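Local coordinates for uncharacterized protein SAV2460 (Streptomyces avermitilis, PDB 2QNG) that is of unknown function but binds two calcium ions and belongs to the CAPAB/TerDEXZ family, whose TerD domain it carries, at residues 69-74 and 98-103; 53-58 and 80-85; 33-38 and 160-165; 112-117 and 171-176. All blocks are in the same frame, centred on the assembly; numbering follows the deposited sequence.

Interaction 1 (69-74 and 98-103). With CA (calcium ion), chain C.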
# COMPACT_ATOMS: atom_id res chain seq x y z
N TYR A 69 6.41 -9.06 8.59
CA TYR A 69 7.28 -7.92 8.32
C TYR A 69 6.52 -6.93 7.48
O TYR A 69 5.46 -7.25 6.92
CB TYR A 69 8.61 -8.33 7.62
CG TYR A 69 8.47 -9.02 6.29
CD1 TYR A 69 8.25 -8.29 5.11
CD2 TYR A 69 8.55 -10.40 6.19
CE1 TYR A 69 8.16 -8.92 3.87
CE2 TYR A 69 8.44 -11.04 4.95
CZ TYR A 69 8.25 -10.30 3.81
OH TYR A 69 8.15 -10.90 2.57
N VAL A 70 7.04 -5.72 7.46
CA VAL A 70 6.50 -4.68 6.60
C VAL A 70 7.58 -4.11 5.68
O VAL A 70 8.77 -4.11 6.03
CB VAL A 70 5.86 -3.52 7.41
CG1 VAL A 70 4.75 -4.04 8.33
CG2 VAL A 70 6.87 -2.78 8.21
N VAL A 71 7.12 -3.64 4.52
CA VAL A 71 8.01 -3.06 3.50
C VAL A 71 7.52 -1.66 3.18
O VAL A 71 6.32 -1.45 2.92
CB VAL A 71 8.03 -3.89 2.20
CG1 VAL A 71 9.05 -3.32 1.19
CG2 VAL A 71 8.39 -5.36 2.52
N HIS A 72 8.45 -0.72 3.24
CA HIS A 72 8.19 0.67 2.86
C HIS A 72 9.54 1.32 2.63
O HIS A 72 10.58 0.64 2.66
CB HIS A 72 7.35 1.41 3.93
CG HIS A 72 7.91 1.34 5.32
ND1 HIS A 72 9.11 1.94 5.68
CD2 HIS A 72 7.45 0.73 6.44
CE1 HIS A 72 9.35 1.71 6.96
NE2 HIS A 72 8.35 0.99 7.44
N PHE A 73 9.54 2.62 2.36
CA PHE A 73 10.78 3.26 1.88
C PHE A 73 11.95 3.12 2.88
O PHE A 73 13.13 3.19 2.49
CB PHE A 73 10.52 4.74 1.55
CG PHE A 73 10.56 5.62 2.73
CD1 PHE A 73 11.71 6.33 3.03
CD2 PHE A 73 9.44 5.73 3.58
CE1 PHE A 73 11.77 7.15 4.16
CE2 PHE A 73 9.48 6.54 4.71
CZ PHE A 73 10.65 7.25 5.00
N ASP A 74 11.65 2.90 4.15
CA ASP A 74 12.70 2.73 5.13
C ASP A 74 12.79 1.31 5.72
O ASP A 74 13.39 1.10 6.78
CB ASP A 74 12.55 3.77 6.26
CG ASP A 74 13.86 4.07 6.95
OD1 ASP A 74 14.89 4.23 6.24
OD2 ASP A 74 13.85 4.15 8.20
N GLU A 98 5.18 6.92 -6.81
CA GLU A 98 5.74 5.87 -5.97
C GLU A 98 5.15 4.55 -6.43
O GLU A 98 3.95 4.45 -6.71
CB GLU A 98 5.43 6.19 -4.50
CG GLU A 98 6.07 5.29 -3.45
CD GLU A 98 6.24 5.99 -2.09
OE1 GLU A 98 6.57 7.20 -2.03
OE2 GLU A 98 6.07 5.31 -1.07
N VAL A 99 6.01 3.54 -6.57
CA VAL A 99 5.64 2.27 -7.18
C VAL A 99 6.25 1.16 -6.34
O VAL A 99 7.42 1.24 -5.98
CB VAL A 99 6.15 2.16 -8.64
CG1 VAL A 99 5.70 0.85 -9.27
CG2 VAL A 99 5.68 3.36 -9.49
N MSE A 100 5.44 0.15 -6.05
CA MSE A 100 5.94 -1.04 -5.34
C MSE A 100 5.59 -2.30 -6.11
O MSE A 100 4.53 -2.40 -6.70
CB MSE A 100 5.35 -1.13 -3.94
CG MSE A 100 5.78 -2.37 -3.17
SE MSE A 100 5.03 -2.44 -1.37
CE MSE A 100 6.06 -0.99 -0.49
N THR A 101 6.51 -3.25 -6.09
CA THR A 101 6.32 -4.54 -6.73
C THR A 101 6.21 -5.65 -5.68
O THR A 101 6.99 -5.67 -4.72
CB THR A 101 7.51 -4.83 -7.63
OG1 THR A 101 7.58 -3.80 -8.64
CG2 THR A 101 7.39 -6.18 -8.34
N LEU A 102 5.21 -6.54 -5.86
CA LEU A 102 5.03 -7.67 -4.97
C LEU A 102 5.09 -8.95 -5.79
O LEU A 102 4.18 -9.23 -6.55
CB LEU A 102 3.70 -7.56 -4.23
CG LEU A 102 3.56 -6.22 -3.47
CD1 LEU A 102 2.77 -5.17 -4.26
CD2 LEU A 102 2.89 -6.47 -2.15
N GLU A 103 6.19 -9.68 -5.66
CA GLU A 103 6.37 -10.95 -6.38
C GLU A 103 5.72 -12.04 -5.56
O GLU A 103 6.40 -12.89 -4.93
CB GLU A 103 7.87 -11.20 -6.69
CG GLU A 103 8.33 -10.17 -7.74
CD GLU A 103 9.80 -10.18 -8.15
OE1 GLU A 103 10.56 -10.92 -7.61
OE2 GLU A 103 10.16 -9.37 -9.03
CA CA C . 6.64 9.00 -0.13
O HOH W 1 7.11 3.69 1.55
O HOH W 2 8.88 8.52 0.36
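Val71 and Met100 meet between the two sheets of the TerD beta sandwich, beside one of its calcium sites. Strand 69-71 is an edge of one sheet and strand 98-102 belongs to the other. Met100 is a selenomethionine modelled in two conformations, and its contacts here are those of one of them. Its chain leaves the strand extended, with CG anti to the backbone N, and bends only at the selenium (chi3 -71°). This brings the terminal methyl to segment 69-74. Met100 CE lies 3.5 Å from Val71 O and 4.1 Å from Val71 CG1. The two side chains run at a slant to each other. No direct hydrogen bond joins the segments.

Nearer the metal the link is polar and goes through water. One water accepts from Phe73 N at 2.8 Å and donates to Glu98 OE2 over a longer 3.3 Å. It sits at the edge of the Phe73 ring, in its plane. Glu98 also has two conformers. In the one described, Glu98 OE1 binds the calcium ion at 2.6 Å, and a second water binds the ion at 2.3 Å. That water lies over one face of the Phe73 ring, toward the rim, while Asp74 CB covers the other face. Asp50, Leu51, Asp52 and Ser88 supply the remaining protein ligands. The two oxygens of Glu98 thus do different work: OE1 holds the metal, while OE2 takes the Ile53 N-H and, at longer range, the water. Together with the metal, these would tend to fix the carboxylate's rotation in this conformer.

Interaction 2 (53-58 and 80-85)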
# COMPACT_ATOMS: atom_id res chain seq x y z
N ILE A 53 3.77 4.14 0.10
CA ILE A 53 3.19 2.80 -0.05
C ILE A 53 3.82 1.90 1.01
O ILE A 53 5.04 1.96 1.25
CB ILE A 53 3.47 2.23 -1.44
CG1 ILE A 53 2.91 3.14 -2.53
CG2 ILE A 53 2.88 0.83 -1.54
CD1 ILE A 53 3.28 2.71 -3.95
N VAL A 54 2.97 1.09 1.63
CA VAL A 54 3.47 0.11 2.60
C VAL A 54 2.78 -1.22 2.37
O VAL A 54 1.61 -1.29 2.00
CB VAL A 54 3.33 0.59 4.08
CG1 VAL A 54 1.92 0.94 4.37
CG2 VAL A 54 3.83 -0.47 5.06
N ALA A 55 3.57 -2.29 2.52
CA ALA A 55 3.01 -3.65 2.43
C ALA A 55 3.33 -4.41 3.70
O ALA A 55 4.39 -4.21 4.30
CB ALA A 55 3.57 -4.38 1.22
N ALA A 56 2.43 -5.33 4.07
CA ALA A 56 2.64 -6.18 5.22
C ALA A 56 2.34 -7.61 4.84
O ALA A 56 1.37 -7.86 4.11
CB ALA A 56 1.80 -5.74 6.41
N THR A 57 3.18 -8.54 5.31
CA THR A 57 2.93 -9.97 5.10
C THR A 57 2.45 -10.58 6.41
O THR A 57 2.79 -10.10 7.51
CB THR A 57 4.20 -10.69 4.67
OG1 THR A 57 5.16 -10.48 5.69
CG2 THR A 57 4.67 -10.11 3.33
N PHE A 58 1.64 -11.65 6.28
CA PHE A 58 1.08 -12.34 7.45
C PHE A 58 1.22 -13.85 7.32
O PHE A 58 1.13 -14.41 6.23
CB PHE A 58 -0.39 -11.95 7.66
CG PHE A 58 -0.58 -10.48 7.82
CD1 PHE A 58 -0.60 -9.90 9.09
CD2 PHE A 58 -0.67 -9.66 6.70
CE1 PHE A 58 -0.70 -8.53 9.23
CE2 PHE A 58 -0.78 -8.29 6.83
CZ PHE A 58 -0.80 -7.71 8.09
N GLY A 80 13.56 -10.04 -0.41
CA GLY A 80 13.65 -9.39 -1.74
C GLY A 80 12.46 -9.59 -2.70
O GLY A 80 12.53 -9.29 -3.90
N THR A 81 11.37 -10.13 -2.18
CA THR A 81 10.24 -10.48 -3.02
C THR A 81 9.23 -9.35 -3.13
O THR A 81 8.41 -9.36 -4.03
CB THR A 81 9.52 -11.74 -2.53
OG1 THR A 81 9.03 -11.54 -1.19
CG2 THR A 81 10.49 -12.93 -2.53
N ILE A 82 9.28 -8.38 -2.20
CA ILE A 82 8.38 -7.23 -2.21
C ILE A 82 9.32 -6.05 -2.08
O ILE A 82 10.19 -6.05 -1.18
CB ILE A 82 7.41 -7.23 -1.02
CG1 ILE A 82 6.40 -8.39 -1.15
CG2 ILE A 82 6.68 -5.90 -0.90
CD1 ILE A 82 5.57 -8.67 0.10
N TYR A 83 9.21 -5.07 -2.98
CA TYR A 83 10.19 -4.00 -3.02
C TYR A 83 9.62 -2.73 -3.60
O TYR A 83 8.81 -2.76 -4.53
CB TYR A 83 11.47 -4.42 -3.77
CG TYR A 83 11.28 -5.09 -5.12
CD1 TYR A 83 11.39 -4.35 -6.30
CD2 TYR A 83 10.99 -6.45 -5.21
CE1 TYR A 83 11.22 -4.95 -7.55
CE2 TYR A 83 10.82 -7.07 -6.45
CZ TYR A 83 10.96 -6.31 -7.62
OH TYR A 83 10.79 -6.94 -8.84
N LEU A 84 10.07 -1.61 -3.04
CA LEU A 84 9.68 -0.31 -3.53
C LEU A 84 10.59 -0.00 -4.73
O LEU A 84 11.82 -0.10 -4.64
CB LEU A 84 9.79 0.73 -2.42
CG LEU A 84 9.20 2.11 -2.69
CD1 LEU A 84 7.70 2.05 -2.72
CD2 LEU A 84 9.68 3.03 -1.59
N ASN A 85 9.98 0.33 -5.86
CA ASN A 85 10.75 0.64 -7.09
C ASN A 85 11.18 2.09 -7.09
O ASN A 85 12.27 2.43 -7.57
CB ASN A 85 9.91 0.32 -8.34
CG ASN A 85 9.36 -1.10 -8.30
OD1 ASN A 85 8.21 -1.31 -7.97
ND2 ASN A 85 10.20 -2.06 -8.56
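Ile82 holds CG1 anti to its carbonyl carbon (chi1 -68°) and extends the chain beyond it, which presents two methyls to segment 53-58. The longer branch reaches Thr57: Ile82 CD1 is 3.6 Å from Thr57 CG2. The shorter one meets alanine, with Ile82 CG2 at 4.1 Å from Ala55 CB. The side chains of Thr57 and Ile82 lie alongside each other, pointing opposite ways, and touch through their methyls. In Thr57 the hydroxyl takes the place between the backbone N and the carbonyl carbon (chi1 59°). The methyl is then left to face Ile82, and Thr57 OG1 makes a weak hydrogen bond with Tyr69 N.

At the other end the packing is wider. Leu84 CD1 approaches Ile53 CB at 4.4 Å. No hydrogen bond crosses the contact, and the touching groups are all hydrocarbon. Alternate residues of the first strand take part: Ile53, Ala55 and Thr57 point toward 80-85, while Val54 and Ala56 point away. The two strands run antiparallel, at 175°, and their axes come within 8.7 Å. That spacing fits facing sheets of a beta sandwich.

Leu84 also touches Glu98, a ligand of the nearby calcium ion. Met100 packs on Ala55 from strand 98-102, and Val71 packs on Ile82 from strand 69-71. Strand 51-59 lies between 69-71 and 111-120 in its own sheet, whereas 82-86 is an outermost strand of the facing sheet, next to 98-102.

Interaction 3 (33-38 and 160-165)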
# COMPACT_ATOMS: atom_id res chain seq x y z
N VAL A 33 2.40 -8.34 -8.71
CA VAL A 33 1.54 -7.15 -8.63
C VAL A 33 2.43 -5.91 -8.60
O VAL A 33 3.49 -5.91 -7.97
CB VAL A 33 0.65 -7.18 -7.34
CG1 VAL A 33 -0.13 -5.89 -7.08
CG2 VAL A 33 -0.29 -8.35 -7.41
N GLU A 34 1.97 -4.87 -9.27
CA GLU A 34 2.58 -3.55 -9.13
C GLU A 34 1.52 -2.64 -8.56
O GLU A 34 0.42 -2.59 -9.08
CB GLU A 34 3.03 -3.05 -10.50
CG GLU A 34 3.72 -1.67 -10.58
CD GLU A 34 3.53 -1.03 -11.98
OE1 GLU A 34 3.97 -1.71 -12.95
OE2 GLU A 34 2.91 0.09 -12.09
N LEU A 35 1.84 -1.94 -7.47
CA LEU A 35 0.95 -0.92 -6.94
C LEU A 35 1.61 0.44 -7.19
O LEU A 35 2.73 0.66 -6.75
CB LEU A 35 0.74 -1.15 -5.43
CG LEU A 35 0.01 -0.05 -4.66
CD1 LEU A 35 -1.34 0.42 -5.23
CD2 LEU A 35 -0.18 -0.50 -3.22
N ALA A 36 0.92 1.34 -7.89
CA ALA A 36 1.48 2.66 -8.17
C ALA A 36 0.58 3.73 -7.58
O ALA A 36 -0.65 3.57 -7.59
CB ALA A 36 1.58 2.84 -9.68
N VAL A 37 1.19 4.81 -7.06
CA VAL A 37 0.44 5.89 -6.42
C VAL A 37 0.96 7.21 -6.97
O VAL A 37 2.17 7.35 -7.20
CB VAL A 37 0.58 5.80 -4.88
CG1 VAL A 37 -0.14 6.95 -4.17
CG2 VAL A 37 0.00 4.47 -4.42
N LYS A 38 0.04 8.15 -7.20
CA LYS A 38 0.39 9.47 -7.70
C LYS A 38 -0.36 10.54 -6.92
O LYS A 38 -1.43 10.28 -6.35
CB LYS A 38 0.06 9.62 -9.19
CG LYS A 38 -1.43 9.86 -9.48
CD LYS A 38 -1.83 9.46 -10.90
CE LYS A 38 -1.45 10.49 -11.93
NZ LYS A 38 -1.25 9.85 -13.28
N ALA A 160 -4.86 4.42 4.35
CA ALA A 160 -5.88 3.46 3.91
C ALA A 160 -5.23 2.17 3.49
O ALA A 160 -4.16 2.20 2.85
CB ALA A 160 -6.68 4.05 2.71
N THR A 161 -5.83 1.04 3.82
CA THR A 161 -5.44 -0.18 3.10
C THR A 161 -6.17 -0.15 1.75
O THR A 161 -7.31 0.36 1.66
CB THR A 161 -5.79 -1.45 3.87
OG1 THR A 161 -7.19 -1.47 4.16
CG2 THR A 161 -5.00 -1.54 5.19
N VAL A 162 -5.50 -0.65 0.72
CA VAL A 162 -6.00 -0.50 -0.64
C VAL A 162 -6.13 -1.81 -1.36
O VAL A 162 -6.40 -1.85 -2.55
CB VAL A 162 -5.17 0.54 -1.46
CG1 VAL A 162 -5.19 1.93 -0.78
CG2 VAL A 162 -3.70 0.08 -1.73
N GLY A 163 -5.95 -2.90 -0.64
CA GLY A 163 -6.04 -4.21 -1.28
C GLY A 163 -5.44 -5.28 -0.42
O GLY A 163 -4.59 -5.00 0.42
N GLU A 164 -5.89 -6.50 -0.66
CA GLU A 164 -5.55 -7.67 0.12
C GLU A 164 -5.29 -8.80 -0.87
O GLU A 164 -6.04 -8.88 -1.86
CB GLU A 164 -6.78 -8.02 0.95
CG GLU A 164 -6.56 -9.08 1.95
CD GLU A 164 -7.83 -9.49 2.67
OE1 GLU A 164 -8.93 -9.05 2.27
OE2 GLU A 164 -7.70 -10.27 3.60
N PHE A 165 -4.33 -9.68 -0.59
CA PHE A 165 -4.10 -10.90 -1.38
C PHE A 165 -4.04 -12.05 -0.41
O PHE A 165 -3.37 -11.95 0.61
CB PHE A 165 -2.78 -10.80 -2.15
CG PHE A 165 -2.74 -9.62 -3.08
CD1 PHE A 165 -3.21 -9.73 -4.39
CD2 PHE A 165 -2.28 -8.38 -2.63
CE1 PHE A 165 -3.20 -8.64 -5.26
CE2 PHE A 165 -2.27 -7.28 -3.50
CZ PHE A 165 -2.75 -7.42 -4.80
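The Phe165 ring meets Val33 with its far end, and both valine methyls take part. Val33 CG2 is 3.6 Å from Phe165 CE1, and Val33 CG1 is 3.8 Å from Phe165 CZ. The aromatic ring of Phe175 meets that of Phe165 with their planes at about 30°, and Trp173 and Leu104 also touch Phe165. This is the interior of the TerD beta sandwich. Strand 33-40 is the middle strand of one five-stranded sheet, and strand 159-167 lies in the sheet that faces it.

Val33 and Phe165 belong to different sheets and approach from opposite directions. Phe165 has CG anti to its carbonyl carbon (chi1 -59°), which carries the ring inward to the valine. The groups that touch are all hydrocarbon, and no hydrogen bond spans the two segments.

Further along, Leu35 and Val162 form a second, smaller point of contact. Both also touch Val116 of strand 111-120, which ties the pair into the same apolar layer. Between Val162 and Phe165 the chain passes through Gly163, which has a backbone conformation that favours glycine. On the outer face Glu34 forms salt bridges with Arg138 and Arg140. At the Leu35 site one methyl from each side chain does the touching, Leu35 CD2 to Val162 CG2 at 3.9 Å.

Interaction 4 (112-117 and 171-176); sequences ARVVVG and GEWTFH
Trp173 reaches Ala112, Arg113 and Val114 with the outer end of its six-membered ring. Trp173 CZ3 lies 3.7 Å from Ala112 O. Arg113 N sits at the ring's edge, near its plane, 4.0 Å from the same Trp173 CZ3. Val114 adds a methyl: its CG2 is 4.0 Å from Trp173 CH2, and the two side chains cross at about a right angle. With CG2 anti to the carbonyl carbon of Val114, that methyl is the one turned to the indole.

The strands behind these atoms belong to one sheet but are not neighbours. Strand 159-167 runs between them and is hydrogen-bonded to both. The axes of 112-117 and 173-176 are therefore 8.9 Å apart at their closest, and they cross at -36°. The indole bridges that width. Trp173 also packs on Arg167 of the intervening strand and on Leu107, and its NE1 gives a weak hydrogen bond to Leu104 O.

On the other side of strand 111-120, Ala112 and Arg113 pair together with Phe58 of strand 51-59, a classic beta bulge. The Arg113 side chain leaves away from Trp173. It forms a salt bridge with Glu164, donates to Ala63 O and Gly194 O, and makes a cation-pi contact with Phe58. Val115 CG2 lies against one face of its guanidinium.

The charge is thus engaged apart from the indole. Across the contact itself there is no hydrogen bond: Trp173 offers ring carbons to a backbone carbonyl, a backbone amide and a methyl, so the association rests mainly on van der Waals packing.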
# COMPACT_ATOMS: atom_id res chain seq x y z
N ALA A 112 0.53 -16.33 4.05
CA ALA A 112 -0.75 -16.63 3.48
C ALA A 112 -1.55 -15.41 3.08
O ALA A 112 -2.56 -15.53 2.38
CB ALA A 112 -1.57 -17.47 4.46
N ARG A 113 -1.08 -14.23 3.50
CA ARG A 113 -1.83 -13.02 3.24
C ARG A 113 -0.89 -11.84 3.17
O ARG A 113 0.10 -11.78 3.88
CB ARG A 113 -2.88 -12.82 4.34
CG ARG A 113 -3.73 -11.56 4.22
CD ARG A 113 -4.98 -11.66 5.16
NE ARG A 113 -5.78 -10.43 5.15
CZ ARG A 113 -5.68 -9.47 6.07
NH1 ARG A 113 -4.82 -9.58 7.08
NH2 ARG A 113 -6.46 -8.40 5.98
N VAL A 114 -1.20 -10.93 2.25
CA VAL A 114 -0.45 -9.68 2.09
C VAL A 114 -1.46 -8.55 2.01
O VAL A 114 -2.45 -8.66 1.27
CB VAL A 114 0.40 -9.69 0.79
CG1 VAL A 114 1.16 -8.35 0.61
CG2 VAL A 114 1.38 -10.83 0.83
N VAL A 115 -1.20 -7.48 2.76
CA VAL A 115 -2.04 -6.29 2.71
C VAL A 115 -1.19 -5.13 2.21
O VAL A 115 -0.05 -4.98 2.62
CB VAL A 115 -2.64 -5.94 4.11
CG1 VAL A 115 -3.51 -4.69 4.02
CG2 VAL A 115 -3.50 -7.12 4.59
N VAL A 116 -1.74 -4.35 1.30
CA VAL A 116 -1.07 -3.15 0.83
C VAL A 116 -1.84 -1.91 1.26
O VAL A 116 -3.05 -1.95 1.42
CB VAL A 116 -0.87 -3.15 -0.71
CG1 VAL A 116 0.17 -4.16 -1.09
CG2 VAL A 116 -2.17 -3.46 -1.45
N GLY A 117 -1.11 -0.82 1.48
CA GLY A 117 -1.74 0.42 1.94
C GLY A 117 -0.96 1.63 1.55
O GLY A 117 0.16 1.53 1.02
N GLY A 171 -2.43 -22.96 -3.58
CA GLY A 171 -1.24 -22.15 -3.85
C GLY A 171 -1.52 -20.90 -4.66
O GLY A 171 -0.60 -20.13 -4.97
N GLU A 172 -2.78 -20.65 -4.99
CA GLU A 172 -3.06 -19.51 -5.84
C GLU A 172 -3.44 -18.30 -5.01
O GLU A 172 -4.12 -18.39 -3.99
CB GLU A 172 -4.10 -19.87 -6.90
CG GLU A 172 -3.58 -20.98 -7.83
CD GLU A 172 -4.61 -21.47 -8.85
OE1 GLU A 172 -5.55 -20.72 -9.15
OE2 GLU A 172 -4.44 -22.61 -9.36
N TRP A 173 -2.90 -17.15 -5.43
CA TRP A 173 -3.22 -15.89 -4.77
C TRP A 173 -4.51 -15.31 -5.36
O TRP A 173 -4.64 -15.21 -6.59
CB TRP A 173 -2.09 -14.87 -4.95
CG TRP A 173 -0.87 -15.18 -4.15
CD1 TRP A 173 0.27 -15.81 -4.60
CD2 TRP A 173 -0.63 -14.86 -2.78
NE1 TRP A 173 1.19 -15.90 -3.58
CE2 TRP A 173 0.66 -15.34 -2.45
CE3 TRP A 173 -1.40 -14.24 -1.78
CZ2 TRP A 173 1.20 -15.20 -1.17
CZ3 TRP A 173 -0.85 -14.09 -0.52
CH2 TRP A 173 0.43 -14.56 -0.22
N THR A 174 -5.43 -14.92 -4.47
CA THR A 174 -6.65 -14.19 -4.83
C THR A 174 -6.54 -12.74 -4.35
O THR A 174 -6.12 -12.49 -3.22
CB THR A 174 -7.92 -14.85 -4.18
OG1 THR A 174 -8.08 -16.18 -4.71
CG2 THR A 174 -9.23 -14.03 -4.43
N PHE A 175 -6.94 -11.81 -5.22
CA PHE A 175 -7.03 -10.40 -4.87
C PHE A 175 -8.44 -10.08 -4.37
O PHE A 175 -9.43 -10.44 -5.01
CB PHE A 175 -6.68 -9.54 -6.10
CG PHE A 175 -6.95 -8.08 -5.93
CD1 PHE A 175 -6.42 -7.36 -4.87
CD2 PHE A 175 -7.73 -7.40 -6.87
CE1 PHE A 175 -6.67 -5.98 -4.74
CE2 PHE A 175 -7.98 -6.02 -6.75
CZ PHE A 175 -7.44 -5.31 -5.69
N HIS A 176 -8.49 -9.42 -3.22
CA HIS A 176 -9.73 -8.96 -2.61
C HIS A 176 -9.72 -7.43 -2.63
O HIS A 176 -9.01 -6.80 -1.82
CB HIS A 176 -9.85 -9.49 -1.17
CG HIS A 176 -10.04 -10.97 -1.09
ND1 HIS A 176 -8.99 -11.86 -0.99
CD2 HIS A 176 -11.16 -11.73 -1.10
CE1 HIS A 176 -9.46 -13.10 -0.94
NE2 HIS A 176 -10.77 -13.04 -1.01

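How the interactions relate
All four contacts lie in one beta sandwich of two antiparallel sheets. Interactions 1, 2 and 3 each join one sheet to the other. Interaction 4 stays within the sheet that holds strands 111-120 and 173-182. The centres of interactions 1 and 2 are about 3 Å apart, and their segments alternate along the chain. Both fall between the two segments of interaction 3, about 10 Å away. Interaction 4 is about 11 Å from interaction 3, and their segments alternate too. Leu102, in segment 98-103, packs on Val114 and Val116, joining segments of interactions 1 and 4. The apolar interior thus links the neighbourhood of a calcium site with interaction 4, which lies away from the metal sites.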